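Local coordinates for protein nucleoside diphosphate kinase (Encephalitozoon cuniculi, PDB 3MPD) that probably transfers the gamma phosphate of ATP to nucleoside diphosphates by a ping-pong mechanism through a phosphohistidine intermediate, supplying the cell's other nucleoside triphosphates, at residues Y35-L49 / V66-V80. Sequence-based numbering, arbitrary orientation.
Sequences YLAASKCVIPKREVL and VEDMMSGMVLAMVWV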
ATOM      1  N   TYR A  35      -1.859   7.178  10.271  1.00 21.23           N
ATOM      2  CA  TYR A  35      -0.744   6.250  10.198  1.00 22.13           C
ATOM      3  C   TYR A  35      -1.161   4.955   9.547  1.00 21.62           C
ATOM      4  O   TYR A  35      -2.035   4.267  10.071  1.00 21.98           O
ATOM      5  CB  TYR A  35      -0.207   5.951  11.614  1.00 22.57           C
ATOM      6  CG  TYR A  35       0.333   7.184  12.304  1.00 23.61           C
ATOM      7  CD1 TYR A  35       1.615   7.663  12.003  1.00 23.66           C
ATOM      8  CD2 TYR A  35      -0.431   7.867  13.261  1.00 23.13           C
ATOM      9  CE1 TYR A  35       2.120   8.779  12.617  1.00 22.50           C
ATOM     10  CE2 TYR A  35       0.071   8.998  13.905  1.00 25.22           C
ATOM     11  CZ  TYR A  35       1.347   9.453  13.565  1.00 24.88           C
ATOM     12  OH  TYR A  35       1.880  10.544  14.195  1.00 26.33           O
ATOM     13  N   LEU A  36      -0.524   4.600   8.432  1.00 21.90           N
ATOM     14  CA  LEU A  36      -0.756   3.286   7.831  1.00 21.91           C
ATOM     15  C   LEU A  36      -0.226   2.175   8.740  1.00 23.29           C
ATOM     16  O   LEU A  36       0.939   2.232   9.164  1.00 23.34           O
ATOM     17  CB  LEU A  36      -0.090   3.216   6.450  1.00 21.88           C
ATOM     18  CG  LEU A  36      -0.291   1.915   5.673  1.00 20.62           C
ATOM     19  CD1 LEU A  36      -1.784   1.750   5.337  1.00 19.05           C
ATOM     20  CD2 LEU A  36       0.566   1.876   4.412  1.00 20.87           C
ATOM     21  N   ALA A  37      -1.072   1.183   9.053  1.00 24.46           N
ATOM     22  CA  ALA A  37      -0.685   0.042   9.940  1.00 26.71           C
ATOM     23  C   ALA A  37      -0.798  -1.347   9.313  1.00 27.26           C
ATOM     24  O   ALA A  37      -0.209  -2.314   9.819  1.00 27.75           O
ATOM     25  CB  ALA A  37      -1.490   0.059  11.288  1.00 27.32           C
ATOM     26  N   ALA A  38      -1.579  -1.469   8.241  1.00 26.52           N
ATOM     27  CA  ALA A  38      -1.684  -2.756   7.551  1.00 27.55           C
ATOM     28  C   ALA A  38      -2.109  -2.487   6.147  1.00 27.46           C
ATOM     29  O   ALA A  38      -2.740  -1.472   5.884  1.00 26.41           O
ATOM     30  CB  ALA A  38      -2.695  -3.697   8.243  1.00 28.36           C
ATOM     31  N   SER A  39      -1.778  -3.430   5.269  1.00 29.00           N
ATOM     32  CA  SER A  39      -1.950  -3.332   3.828  1.00 29.39           C
ATOM     33  C   SER A  39      -1.973  -4.750   3.289  1.00 31.17           C
ATOM     34  O   SER A  39      -1.149  -5.601   3.720  1.00 33.93           O
ATOM     35  CB  SER A  39      -0.745  -2.623   3.225  1.00 29.15           C
ATOM     36  OG  SER A  39      -1.086  -2.011   2.001  1.00 31.56           O
ATOM     37  N   LYS A  40      -2.900  -5.028   2.375  1.00 30.21           N
ATOM     38  CA  LYS A  40      -3.004  -6.352   1.789  1.00 30.71           C
ATOM     39  C   LYS A  40      -3.756  -6.252   0.467  1.00 29.49           C
ATOM     40  O   LYS A  40      -4.815  -5.635   0.405  1.00 28.28           O
ATOM     41  CB  LYS A  40      -3.746  -7.326   2.752  1.00 32.09           C
ATOM     42  CG  LYS A  40      -3.822  -8.759   2.267  1.00 34.30           C
ATOM     43  CD  LYS A  40      -4.599  -9.677   3.226  1.00 37.80           C
ATOM     44  CE  LYS A  40      -4.615 -11.098   2.657  1.00 44.47           C
ATOM     45  NZ  LYS A  40      -5.869 -11.886   2.951  1.00 47.96           N
ATOM     46  N   CYS A  41      -3.195  -6.866  -0.573  1.00 29.26           N
ATOM     47  CA  CYS A  41      -3.878  -7.047  -1.849  1.00 29.53           C
ATOM     48  C   CYS A  41      -4.674  -8.346  -1.783  1.00 31.52           C
ATOM     49  O   CYS A  41      -4.109  -9.403  -1.476  1.00 31.75           O
ATOM     50  CB  CYS A  41      -2.871  -7.138  -2.998  1.00 29.04           C
ATOM     51  SG  CYS A  41      -1.910  -5.610  -3.301  1.00 27.37           S
ATOM     52  N   VAL A  42      -5.979  -8.271  -2.065  1.00 32.37           N
ATOM     53  CA  VAL A  42      -6.832  -9.478  -2.037  1.00 35.31           C
ATOM     54  C   VAL A  42      -7.828  -9.482  -3.181  1.00 35.54           C
ATOM     55  O   VAL A  42      -8.376  -8.433  -3.517  1.00 32.86           O
ATOM     56  CB  VAL A  42      -7.724  -9.564  -0.766  1.00 36.00           C
ATOM     57  CG1 VAL A  42      -8.059 -11.051  -0.446  1.00 39.77           C
ATOM     58  CG2 VAL A  42      -7.079  -8.892   0.413  1.00 37.45           C
ATOM     59  N   ILE A  43      -8.070 -10.679  -3.730  1.00 37.40           N
ATOM     60  CA  ILE A  43      -9.181 -10.950  -4.620  1.00 39.55           C
ATOM     61  C   ILE A  43     -10.301 -11.377  -3.663  1.00 39.47           C
ATOM     62  O   ILE A  43     -10.226 -12.460  -3.109  1.00 40.65           O
ATOM     63  CB  ILE A  43      -8.843 -12.131  -5.568  1.00 42.40           C
ATOM     64  CG1 ILE A  43      -7.446 -11.947  -6.195  1.00 44.21           C
ATOM     65  CG2 ILE A  43      -9.983 -12.380  -6.607  1.00 44.60           C
ATOM     66  CD1 ILE A  43      -6.277 -12.520  -5.301  1.00 47.21           C
ATOM     67  N   PRO A  44     -11.316 -10.516  -3.439  1.00 38.34           N
ATOM     68  CA  PRO A  44     -12.305 -10.830  -2.413  1.00 39.12           C
ATOM     69  C   PRO A  44     -13.122 -12.113  -2.702  1.00 41.60           C
ATOM     70  O   PRO A  44     -13.499 -12.369  -3.845  1.00 41.80           O
ATOM     71  CB  PRO A  44     -13.231  -9.617  -2.424  1.00 38.29           C
ATOM     72  CG  PRO A  44     -12.423  -8.496  -3.027  1.00 36.18           C
ATOM     73  CD  PRO A  44     -11.542  -9.185  -4.036  1.00 37.00           C
ATOM     74  N   LYS A  45     -13.357 -12.889  -1.650  1.00 47.63           N
ATOM     75  CA  LYS A  45     -14.191 -14.089  -1.701  1.00 49.74           C
ATOM     76  C   LYS A  45     -15.672 -13.708  -1.497  1.00 47.35           C
ATOM     77  O   LYS A  45     -15.999 -12.814  -0.702  1.00 44.05           O
ATOM     78  CB  LYS A  45     -13.740 -15.084  -0.628  1.00 51.77           C
ATOM     79  CG  LYS A  45     -12.388 -15.764  -0.889  1.00 56.22           C
ATOM     80  CD  LYS A  45     -12.407 -16.548  -2.193  1.00 60.04           C
ATOM     81  CE  LYS A  45     -11.626 -17.838  -2.074  1.00 66.41           C
ATOM     82  NZ  LYS A  45     -12.214 -18.883  -2.967  1.00 70.24           N
ATOM     83  N   ARG A  46     -16.569 -14.379  -2.211  1.00 48.98           N
ATOM     84  CA  ARG A  46     -18.000 -14.078  -2.078  1.00 48.22           C
ATOM     85  C   ARG A  46     -18.496 -14.060  -0.615  1.00 46.87           C
ATOM     86  O   ARG A  46     -19.195 -13.136  -0.203  1.00 44.39           O
ATOM     87  CB  ARG A  46     -18.819 -15.056  -2.910  1.00 51.66           C
ATOM     88  CG  ARG A  46     -20.318 -14.911  -2.719  1.00 53.67           C
ATOM     89  CD  ARG A  46     -21.047 -15.987  -3.505  1.00 61.72           C
ATOM     90  NE  ARG A  46     -20.845 -15.767  -4.935  1.00 65.15           N
ATOM     91  CZ  ARG A  46     -21.481 -14.840  -5.651  1.00 64.09           C
ATOM     92  NH1 ARG A  46     -22.392 -14.048  -5.084  1.00 60.88           N
ATOM     93  NH2 ARG A  46     -21.219 -14.719  -6.947  1.00 66.78           N
ATOM     94  N   GLU A  47     -18.090 -15.064   0.157  1.00 49.29           N
ATOM     95  CA  GLU A  47     -18.528 -15.236   1.543  1.00 50.03           C
ATOM     96  C   GLU A  47     -18.060 -14.081   2.417  1.00 46.42           C
ATOM     97  O   GLU A  47     -18.830 -13.572   3.226  1.00 45.35           O
ATOM     98  CB  GLU A  47     -18.017 -16.567   2.132  1.00 53.86           C
ATOM     99  CG  GLU A  47     -17.996 -17.740   1.144  1.00 61.46           C
ATOM    100  CD  GLU A  47     -16.729 -17.774   0.270  1.00 64.80           C
ATOM    101  OE1 GLU A  47     -16.826 -17.403  -0.927  1.00 64.18           O
ATOM    102  OE2 GLU A  47     -15.644 -18.173   0.779  1.00 67.85           O
ATOM    103  N   VAL A  48     -16.796 -13.687   2.274  1.00 45.24           N
ATOM    104  CA  VAL A  48     -16.294 -12.526   3.000  1.00 43.66           C
ATOM    105  C   VAL A  48     -17.076 -11.231   2.680  1.00 40.50           C
ATOM    106  O   VAL A  48     -17.412 -10.479   3.592  1.00 38.98           O
ATOM    107  CB  VAL A  48     -14.762 -12.331   2.838  1.00 44.71           C
ATOM    108  CG1 VAL A  48     -14.376 -12.121   1.397  1.00 46.02           C
ATOM    109  CG2 VAL A  48     -14.269 -11.140   3.668  1.00 44.61           C
ATOM    110  N   LEU A  49     -17.389 -10.993   1.404  1.00 39.57           N
ATOM    111  CA  LEU A  49     -18.167  -9.804   1.008  1.00 37.70           C
ATOM    112  C   LEU A  49     -19.564  -9.768   1.631  1.00 38.00           C
ATOM    113  O   LEU A  49     -20.018  -8.719   2.102  1.00 37.63           O
ATOM    114  CB  LEU A  49     -18.262  -9.693  -0.512  1.00 37.11           C
ATOM    115  CG  LEU A  49     -16.959  -9.264  -1.189  1.00 37.34           C
ATOM    116  CD1 LEU A  49     -17.077  -9.445  -2.674  1.00 37.25           C
ATOM    117  CD2 LEU A  49     -16.581  -7.827  -0.831  1.00 36.78           C
ATOM    118  N   VAL A  66     -22.524  -7.089  -4.351  1.00 32.11           N
ATOM    119  CA  VAL A  66     -21.471  -8.060  -4.020  1.00 32.91           C
ATOM    120  C   VAL A  66     -20.629  -8.431  -5.267  1.00 35.32           C
ATOM    121  O   VAL A  66     -19.386  -8.501  -5.205  1.00 34.90           O
ATOM    122  CB  VAL A  66     -22.056  -9.327  -3.320  1.00 34.44           C
ATOM    123  CG1 VAL A  66     -20.999 -10.437  -3.197  1.00 34.27           C
ATOM    124  CG2 VAL A  66     -22.638  -8.956  -1.966  1.00 32.17           C
ATOM    125  N   GLU A  67     -21.310  -8.653  -6.387  1.00 41.12           N
ATOM    126  CA  GLU A  67     -20.668  -9.040  -7.643  1.00 43.23           C
ATOM    127  C   GLU A  67     -19.660  -7.997  -8.089  1.00 41.59           C
ATOM    128  O   GLU A  67     -18.554  -8.349  -8.507  1.00 41.59           O
ATOM    129  CB  GLU A  67     -21.719  -9.203  -8.733  1.00 45.52           C
ATOM    130  CG  GLU A  67     -21.637 -10.504  -9.534  1.00 51.99           C
ATOM    131  CD  GLU A  67     -22.205 -11.703  -8.772  1.00 58.66           C
ATOM    132  OE1 GLU A  67     -23.329 -12.178  -9.103  1.00 61.02           O
ATOM    133  OE2 GLU A  67     -21.516 -12.166  -7.831  1.00 60.09           O
ATOM    134  N   ASP A  68     -20.056  -6.725  -7.999  1.00 40.11           N
ATOM    135  CA  ASP A  68     -19.192  -5.593  -8.320  1.00 39.46           C
ATOM    136  C   ASP A  68     -17.895  -5.609  -7.503  1.00 37.84           C
ATOM    137  O   ASP A  68     -16.839  -5.184  -7.994  1.00 37.94           O
ATOM    138  CB  ASP A  68     -19.914  -4.252  -8.080  1.00 38.89           C
ATOM    139  CG  ASP A  68     -20.961  -3.918  -9.161  1.00 43.22           C
ATOM    140  OD1 ASP A  68     -20.936  -4.510 -10.274  1.00 46.47           O
ATOM    141  OD2 ASP A  68     -21.819  -3.040  -8.882  1.00 45.87           O
ATOM    142  N   MET A  69     -17.972  -6.074  -6.257  1.00 36.61           N
ATOM    143  CA  MET A  69     -16.793  -6.078  -5.393  1.00 34.96           C
ATOM    144  C   MET A  69     -15.924  -7.304  -5.674  1.00 35.58           C
ATOM    145  O   MET A  69     -14.820  -7.399  -5.160  1.00 34.41           O
ATOM    146  CB  MET A  69     -17.179  -5.987  -3.912  1.00 34.17           C
ATOM    147  CG  MET A  69     -17.559  -4.578  -3.472  1.00 33.06           C
ATOM    148  SD  MET A  69     -16.133  -3.480  -3.546  1.00 32.05           S
ATOM    149  CE  MET A  69     -15.143  -4.141  -2.219  1.00 29.82           C
ATOM    150  N   MET A  70     -16.415  -8.220  -6.508  1.00 36.50           N
ATOM    151  CA  MET A  70     -15.666  -9.437  -6.834  1.00 37.83           C
ATOM    152  C   MET A  70     -14.886  -9.382  -8.159  1.00 37.25           C
ATOM    153  O   MET A  70     -14.213 -10.361  -8.520  1.00 38.38           O
ATOM    154  CB  MET A  70     -16.599 -10.647  -6.831  1.00 40.75           C
ATOM    155  CG  MET A  70     -16.572 -11.456  -5.545  1.00 42.61           C
ATOM    156  SD  MET A  70     -18.128 -12.310  -5.437  1.00 54.53           S
ATOM    157  CE  MET A  70     -17.950 -13.616  -6.668  1.00 55.29           C
ATOM    158  N   SER A  71     -14.954  -8.247  -8.854  1.00 34.79           N
ATOM    159  CA  SER A  71     -14.462  -8.108 -10.230  1.00 34.59           C
ATOM    160  C   SER A  71     -12.943  -7.928 -10.320  1.00 33.62           C
ATOM    161  O   SER A  71     -12.386  -7.763 -11.418  1.00 33.87           O
ATOM    162  CB  SER A  71     -15.179  -6.948 -10.949  1.00 33.97           C
ATOM    163  OG  SER A  71     -14.804  -5.659 -10.419  1.00 33.27           O
ATOM    164  N   GLY A  72     -12.268  -7.947  -9.177  1.00 31.77           N
ATOM    165  CA  GLY A  72     -10.825  -7.792  -9.184  1.00 29.78           C
ATOM    166  C   GLY A  72     -10.213  -7.518  -7.832  1.00 28.25           C
ATOM    167  O   GLY A  72     -10.911  -7.441  -6.815  1.00 27.94           O
ATOM    168  N   MET A  73      -8.887  -7.392  -7.844  1.00 27.85           N
ATOM    169  CA  MET A  73      -8.089  -7.166  -6.649  0.50 26.47           C
ATOM    170  C   MET A  73      -8.501  -5.862  -5.973  1.00 25.26           C
ATOM    171  O   MET A  73      -8.788  -4.853  -6.661  1.00 23.22           O
ATOM    172  CB  MET A  73      -6.624  -7.098  -7.059  0.50 26.95           C
ATOM    173  CG  MET A  73      -5.602  -7.294  -5.953  0.50 26.19           C
ATOM    174  SD  MET A  73      -3.988  -6.904  -6.647  0.50 26.63           S
ATOM    175  CE  MET A  73      -3.925  -5.130  -6.398  0.50 25.36           C
ATOM    176  N   VAL A  74      -8.543  -5.891  -4.636  1.00 24.78           N
ATOM    177  CA  VAL A  74      -8.762  -4.698  -3.825  1.00 23.59           C
ATOM    178  C   VAL A  74      -7.482  -4.470  -3.037  1.00 23.99           C
ATOM    179  O   VAL A  74      -6.715  -5.413  -2.840  1.00 25.07           O
ATOM    180  CB  VAL A  74      -9.978  -4.830  -2.823  1.00 24.34           C
ATOM    181  CG1 VAL A  74     -11.308  -4.964  -3.574  1.00 22.80           C
ATOM    182  CG2 VAL A  74      -9.811  -5.992  -1.856  1.00 25.20           C
ATOM    183  N   LEU A  75      -7.245  -3.226  -2.605  1.00 22.56           N
ATOM    184  CA  LEU A  75      -6.195  -2.928  -1.618  1.00 22.93           C
ATOM    185  C   LEU A  75      -6.804  -2.604  -0.254  1.00 23.07           C
ATOM    186  O   LEU A  75      -7.402  -1.529  -0.059  1.00 21.73           O
ATOM    187  CB  LEU A  75      -5.255  -1.801  -2.097  1.00 21.47           C
ATOM    188  CG  LEU A  75      -4.060  -1.428  -1.191  1.00 21.48           C
ATOM    189  CD1 LEU A  75      -3.103  -2.622  -1.021  1.00 19.98           C
ATOM    190  CD2 LEU A  75      -3.304  -0.215  -1.748  1.00 17.83           C
ATOM    191  N   ALA A  76      -6.661  -3.544   0.671  1.00 23.41           N
ATOM    192  CA  ALA A  76      -7.215  -3.424   2.011  1.00 24.54           C
ATOM    193  C   ALA A  76      -6.170  -2.846   2.968  1.00 24.43           C
ATOM    194  O   ALA A  76      -5.032  -3.334   3.011  1.00 25.98           O
ATOM    195  CB  ALA A  76      -7.681  -4.786   2.506  1.00 25.25           C
ATOM    196  N   MET A  77      -6.568  -1.838   3.747  1.00 23.66           N
ATOM    197  CA  MET A  77      -5.640  -1.130   4.645  1.00 23.94           C
ATOM    198  C   MET A  77      -6.244  -0.847   5.997  1.00 23.80           C
ATOM    199  O   MET A  77      -7.463  -0.706   6.128  1.00 24.02           O
ATOM    200  CB  MET A  77      -5.253   0.259   4.039  1.00 21.81           C
ATOM    201  CG  MET A  77      -4.404   0.163   2.793  1.00 21.92           C
ATOM    202  SD  MET A  77      -4.276   1.685   1.804  1.00 22.98           S
ATOM    203  CE  MET A  77      -5.861   1.748   1.008  1.00 19.35           C
ATOM    204  N   VAL A  78      -5.365  -0.674   6.974  1.00 24.59           N
ATOM    205  CA  VAL A  78      -5.748  -0.123   8.258  1.00 25.55           C
ATOM    206  C   VAL A  78      -4.979   1.176   8.463  1.00 24.67           C
ATOM    207  O   VAL A  78      -3.763   1.228   8.283  1.00 24.69           O
ATOM    208  CB  VAL A  78      -5.454  -1.098   9.430  1.00 27.31           C
ATOM    209  CG1 VAL A  78      -5.947  -0.514  10.778  1.00 28.07           C
ATOM    210  CG2 VAL A  78      -6.090  -2.460   9.165  1.00 27.10           C
ATOM    211  N   TRP A  79      -5.711   2.223   8.826  1.00 24.34           N
ATOM    212  CA  TRP A  79      -5.132   3.527   9.104  1.00 23.08           C
ATOM    213  C   TRP A  79      -5.479   3.894  10.542  1.00 24.45           C
ATOM    214  O   TRP A  79      -6.619   3.715  10.970  1.00 23.71           O
ATOM    215  CB  TRP A  79      -5.676   4.581   8.121  1.00 20.84           C
ATOM    216  CG  TRP A  79      -5.118   4.466   6.739  1.00 20.22           C
ATOM    217  CD1 TRP A  79      -5.576   3.649   5.726  1.00 20.08           C
ATOM    218  CD2 TRP A  79      -3.983   5.180   6.193  1.00 18.71           C
ATOM    219  NE1 TRP A  79      -4.807   3.837   4.583  1.00 19.34           N
ATOM    220  CE2 TRP A  79      -3.834   4.765   4.840  1.00 18.25           C
ATOM    221  CE3 TRP A  79      -3.088   6.121   6.714  1.00 15.95           C
ATOM    222  CZ2 TRP A  79      -2.822   5.254   4.011  1.00 17.34           C
ATOM    223  CZ3 TRP A  79      -2.089   6.613   5.889  1.00 19.36           C
ATOM    224  CH2 TRP A  79      -1.954   6.167   4.548  1.00 16.60           C
ATOM    225  N   VAL A  80      -4.484   4.387  11.284  1.00 25.36           N
ATOM    226  CA  VAL A  80      -4.636   4.647  12.721  1.00 26.96           C
ATOM    227  C   VAL A  80      -4.385   6.119  13.019  1.00 26.35           C
ATOM    228  O   VAL A  80      -3.535   6.757  12.376  1.00 25.11           O
ATOM    229  CB  VAL A  80      -3.624   3.786  13.524  1.00 28.64           C
ATOM    230  CG1 VAL A  80      -3.645   4.111  15.033  1.00 30.70           C
ATOM    231  CG2 VAL A  80      -3.912   2.307  13.303  1.00 31.38           C
TER
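Leu36 lays CD1 over one face of the Trp79 indole, 3.9 Å from the centroid of its five-membered ring, a CH-pi contact offset toward the rim. Two torsions, chi1 -178° with CG anti to the backbone N and chi2 65°, put CD1 there, where it also touches Met77 CG. The indole N-H, Trp79 NE1, gives a weak bond to Met77 SD at 3.6 Å. Beneath these side chains, strands 35-42 and 74-80 run antiparallel. A classic beta bulge interrupts the ladder where Ala37 and Ala38 both face Val78: Ala37 N holds Val78 O at 2.8 Å, while Ala38 N reaches the same oxygen only weakly. On the other face of the sheet Ala38 CB packs on Val78 CG2. Just beyond strand 35-42, Pro44 CG meets Val74 CG1 at 3.7 Å, at the start of strand 74-80, and Leu49 fits its two methyls onto Met69 CB and Met70 CG. Met69 lies beside Lys13, a probable ATP-binding residue. Farther out, Arg46 NH2 forms a bent salt bridge to the syn side of Glu67 OE2 at 2.7 Å, tilted out of the carboxylate plane; guanidinium and carboxylate planes stand 77° apart, and Met70 covers one guanidinium face.

Within the chain, strand 35-42 is an outer strand of the ferredoxin-like sheet, and Ser39 OG hydrogen-bonds its counterpart in the second subunit. Strand 7-12 flanks 74-80 on its other side, and helix 124-134 covers Pro44, Leu49 and Val78.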